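Putative fumarylpyruvate hydrolase (Burkholderia cenocepacia, PDB 4MAQ) is a putative enzyme of the fumarylacetoacetate hydrolase (FAH) family, with more strand than helix and modelled as an assembly of two chains. Local coordinates at residues Ile183-Val186 and Pro187-Ile190; Gly177-Ala180 and Asp181-Trp184. All coordinates share one frame; numbering follows the deposited sequence.

Contact 1: residues Ile183-Val186 and Pro187-Ile190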
loop_
_atom_site.group_PDB
_atom_site.type_symbol
_atom_site.label_atom_id
_atom_site.label_comp_id
_atom_site.label_asym_id
_atom_site.label_seq_id
_atom_site.Cartn_x
_atom_site.Cartn_y
_atom_site.Cartn_z
ATOM N N ILE B 183 18.116 -16.194 -0.926
ATOM C CA ILE B 183 18.225 -16.812 0.404
ATOM C C ILE B 183 16.993 -17.682 0.621
ATOM O O ILE B 183 17.125 -18.884 0.876
ATOM C CB ILE B 183 18.403 -15.754 1.511
ATOM C CG1 ILE B 183 19.744 -15.036 1.326
ATOM C CG2 ILE B 183 18.314 -16.405 2.886
ATOM C CD1 ILE B 183 19.940 -13.821 2.210
ATOM N N TRP B 184 15.806 -17.078 0.483
ATOM C CA TRP B 184 14.555 -17.816 0.456
ATOM C C TRP B 184 14.069 -17.908 -0.981
ATOM O O TRP B 184 13.819 -16.883 -1.590
ATOM C CB TRP B 184 13.507 -17.100 1.317
ATOM C CG TRP B 184 13.812 -17.196 2.793
ATOM C CD1 TRP B 184 14.350 -16.219 3.604
ATOM C CD2 TRP B 184 13.626 -18.350 3.624
ATOM N NE1 TRP B 184 14.487 -16.704 4.897
ATOM C CE2 TRP B 184 14.045 -18.000 4.936
ATOM C CE3 TRP B 184 13.119 -19.644 3.393
ATOM C CZ2 TRP B 184 13.975 -18.902 6.012
ATOM C CZ3 TRP B 184 13.051 -20.535 4.454
ATOM C CH2 TRP B 184 13.485 -20.159 5.750
ATOM N N PRO B 185 13.922 -19.131 -1.509
ATOM C CA PRO B 185 13.419 -19.264 -2.869
ATOM C C PRO B 185 11.973 -18.818 -3.003
ATOM O O PRO B 185 11.257 -18.641 -2.012
ATOM C CB PRO B 185 13.541 -20.753 -3.185
ATOM C CG PRO B 185 13.853 -21.441 -1.909
ATOM C CD PRO B 185 14.259 -20.424 -0.881
ATOM N N VAL B 186 11.543 -18.677 -4.249
ATOM C CA VAL B 186 10.216 -18.155 -4.541
ATOM C C VAL B 186 9.086 -18.912 -3.811
ATOM O O VAL B 186 8.220 -18.265 -3.232
ATOM C CB VAL B 186 9.995 -18.091 -6.073
ATOM C CG1 VAL B 186 8.531 -17.838 -6.419
ATOM C CG2 VAL B 186 10.909 -17.031 -6.675
ATOM N N PRO B 187 9.102 -20.275 -3.790
ATOM C CA PRO B 187 7.988 -20.958 -3.098
ATOM C C PRO B 187 7.907 -20.591 -1.608
ATOM O O PRO B 187 6.797 -20.490 -1.061
ATOM C CB PRO B 187 8.319 -22.457 -3.250
ATOM C CG PRO B 187 9.217 -22.540 -4.437
ATOM C CD PRO B 187 9.981 -21.238 -4.487
ATOM N N ASP B 188 9.056 -20.393 -0.962
ATOM C CA ASP B 188 9.059 -20.008 0.456
ATOM C C ASP B 188 8.647 -18.565 0.658
ATOM O O ASP B 188 7.963 -18.256 1.609
ATOM C CB ASP B 188 10.414 -20.236 1.098
ATOM C CG ASP B 188 10.776 -21.682 1.142
ATOM O OD1 ASP B 188 10.104 -22.411 1.861
ATOM O OD2 ASP B 188 11.700 -22.068 0.439
ATOM N N VAL B 189 9.048 -17.684 -0.254
ATOM C CA VAL B 189 8.610 -16.297 -0.177
ATOM C C VAL B 189 7.077 -16.221 -0.273
ATOM O O VAL B 189 6.430 -15.531 0.527
ATOM C CB VAL B 189 9.293 -15.439 -1.253
ATOM C CG1 VAL B 189 8.716 -14.037 -1.234
ATOM C CG2 VAL B 189 10.785 -15.361 -0.946
ATOM N N ILE B 190 6.509 -16.950 -1.236
ATOM C CA ILE B 190 5.058 -17.005 -1.402
ATOM C C ILE B 190 4.401 -17.509 -0.117
ATOM O O ILE B 190 3.432 -16.934 0.363
ATOM C CB ILE B 190 4.670 -17.904 -2.585
ATOM C CG1 ILE B 190 5.066 -17.217 -3.903
ATOM C CG2 ILE B 190 3.201 -18.299 -2.533
ATOM C CD1 ILE B 190 5.029 -18.139 -5.094
#
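Trp-184 and Asp-188 meet because each turns its CG opposite its own carbonyl carbon (chi1 -71° and -65°), which carries the indole and the carboxylate to the same flank of the incoming helix. The six-membered part of the indole touches through CE3, 3.6 Å from Asp-188 CB, while ring and carboxylate planes stand 68° apart, so the two groups cross rather than stack. Asp-188 OD2 lies 3.2 Å from Pro-185 CG, and the pyrrolidine ring lies against the oxygen through CG and CD. The contact is made to C-H groups. Trp-184 uses its NE1 elsewhere, donating to the backbone oxygen of Glu-57, which helps fix the indole's rotation. On the helix's inner side Val-189 places CG2 3.9 Å from Trp-184 CB, and Val-186 CG1 meets Ile-190 CD1 at 3.8 Å. The backbone supplies the scaffold: Pro-185 O accepts from Val-189 N at 3.0 Å in a nearly straight bond and more weakly from Asp-188 N, and Ile-190 N closes the next turn on Val-186 O at 2.9 Å. Pro-187 has no N-H, which costs nothing in the first turn, where backbone N-H groups have no preceding helical carbonyl to bond to. Pro-185 at the N-cap, followed by this first turn, makes the arrangement a helix N terminus, here opening helix 186-196 of an FAH-family fold.

Contact 2: residues Gly177-Ala180 and Asp181-Trp184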
loop_
_atom_site.group_PDB
_atom_site.type_symbol
_atom_site.label_atom_id
_atom_site.label_comp_id
_atom_site.label_asym_id
_atom_site.label_seq_id
_atom_site.Cartn_x
_atom_site.Cartn_y
_atom_site.Cartn_z
ATOM N N GLY B 177 23.947 -10.710 -10.625
ATOM C CA GLY B 177 23.934 -11.861 -9.776
ATOM C C GLY B 177 23.212 -13.000 -10.453
ATOM O O GLY B 177 23.024 -12.997 -11.672
ATOM N N ASP B 178 22.827 -14.001 -9.664
ATOM C CA ASP B 178 22.145 -15.161 -10.213
ATOM C C ASP B 178 20.942 -15.461 -9.343
ATOM O O ASP B 178 21.019 -15.352 -8.118
ATOM C CB ASP B 178 23.077 -16.372 -10.291
ATOM C CG ASP B 178 22.520 -17.468 -11.172
ATOM O OD1 ASP B 178 21.624 -18.206 -10.705
ATOM O OD2 ASP B 178 22.956 -17.590 -12.335
ATOM N N LEU B 179 19.819 -15.825 -9.963
ATOM C CA LEU B 179 18.612 -16.185 -9.213
ATOM C C LEU B 179 18.867 -17.267 -8.169
ATOM O O LEU B 179 18.168 -17.319 -7.165
ATOM C CB LEU B 179 17.496 -16.655 -10.146
ATOM C CG LEU B 179 16.968 -15.702 -11.213
ATOM C CD1 LEU B 179 15.898 -16.442 -11.984
ATOM C CD2 LEU B 179 16.443 -14.407 -10.569
ATOM N N ALA B 180 19.862 -18.121 -8.421
ATOM C CA ALA B 180 20.174 -19.220 -7.517
ATOM C C ALA B 180 20.684 -18.733 -6.175
ATOM O O ALA B 180 20.748 -19.515 -5.221
ATOM C CB ALA B 180 21.196 -20.149 -8.142
ATOM N N ASP B 181 21.051 -17.454 -6.090
ATOM C CA ASP B 181 21.587 -16.924 -4.863
ATOM C C ASP B 181 20.538 -16.363 -3.908
ATOM O O ASP B 181 20.880 -15.860 -2.827
ATOM C CB ASP B 181 22.706 -15.952 -5.168
ATOM C CG ASP B 181 23.927 -16.672 -5.718
ATOM O OD1 ASP B 181 24.311 -17.746 -5.197
ATOM O OD2 ASP B 181 24.491 -16.191 -6.685
ATOM N N MET B 182 19.265 -16.487 -4.281
ATOM C CA MET B 182 18.186 -16.138 -3.354
ATOM C C MET B 182 18.331 -16.898 -2.039
ATOM O O MET B 182 18.610 -18.106 -2.028
ATOM C CB MET B 182 16.846 -16.479 -3.954
ATOM C CG MET B 182 16.361 -15.503 -4.968
ATOM S SD MET B 182 14.746 -16.078 -5.494
ATOM C CE MET B 182 14.594 -15.095 -6.965
ATOM N N ILE B 183 18.116 -16.194 -0.926
ATOM C CA ILE B 183 18.225 -16.812 0.404
ATOM C C ILE B 183 16.993 -17.682 0.621
ATOM O O ILE B 183 17.125 -18.884 0.876
ATOM C CB ILE B 183 18.403 -15.754 1.511
ATOM C CG1 ILE B 183 19.744 -15.036 1.326
ATOM C CG2 ILE B 183 18.314 -16.405 2.886
ATOM C CD1 ILE B 183 19.940 -13.821 2.210
ATOM N N TRP B 184 15.806 -17.078 0.483
ATOM C CA TRP B 184 14.555 -17.816 0.456
ATOM C C TRP B 184 14.069 -17.908 -0.981
ATOM O O TRP B 184 13.819 -16.883 -1.590
ATOM C CB TRP B 184 13.507 -17.100 1.317
ATOM C CG TRP B 184 13.812 -17.196 2.793
ATOM C CD1 TRP B 184 14.350 -16.219 3.604
ATOM C CD2 TRP B 184 13.626 -18.350 3.624
ATOM N NE1 TRP B 184 14.487 -16.704 4.897
ATOM C CE2 TRP B 184 14.045 -18.000 4.936
ATOM C CE3 TRP B 184 13.119 -19.644 3.393
ATOM C CZ2 TRP B 184 13.975 -18.902 6.012
ATOM C CZ3 TRP B 184 13.051 -20.535 4.454
ATOM C CH2 TRP B 184 13.485 -20.159 5.750
HETATM O O HOH W 1 17.658 -20.029 -3.689
#
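Met-182 lies alongside Leu-179, and its side chain can be followed outward from the backbone. CB starts 3.6 Å from Leu-179 O, CG passes closer to the same oxygen at 3.4 Å, and SD is already drawing away from it. CE ends beside Leu-179 CD2 at 4.1 Å. Beyond CG the chain is extended (chi2 -178°, chi3 -164°), which lets it keep beside the leucine, both pointing the same way; both also rest on Leu-91 of strand 85-95. The backbone behind these side chains forms a short 3-10 turn. Asp-181 N donates to Asp-178 O at 2.9 Å, and Met-182 N to Leu-179 O at 3.2 Å; in both bonds the donor sits well above the carbonyl plane, although each N-H points almost straight at its oxygen. The turn is started by Asp-178, whose OD1 takes the N-H of Ala-180 at 2.9 Å on its anti lone pair, an Asx turn, and also accepts from Gly-163 N. On the outer side the Asp-181 carboxylate reaches back so that OD2 lies 3.9 Å from Asp-178 CB. A water donates to Met-182 O at 2.7 Å and only weakly to Ala-180 O, so it links the two carbonyls only loosely. The chemistry implies a two-sided turn, apolar where Leu-179 and Met-182 meet Leu-91 of strand 85-95 and acidic on the other flank; the two N-H donors held by Asp-178 OD1 would probably stabilise its negative charge.

In the fold
Followed from the N terminus, the chain leaves strand 172-178, an outermost strand of the five-stranded sheet within this chain, and enters contact 2, which closes a tight turn at the strand's end. It then runs through Ile-183 and Trp-184, shared by both contacts, into contact 1, which closes the first turn of helix 186-196. The contacts neither nest nor cross: they follow in series, overlapping at those two residues, with centres about 10 Å apart. Along this run Asp-181 pairs through the backbone with Ala-44 and Ile-183 with Asn-42. Through Leu-179 and Met-182, contact 2 ties the strand end to strand 85-95, and contact 1 sets the helix against helix 104-107 and strand 204-206.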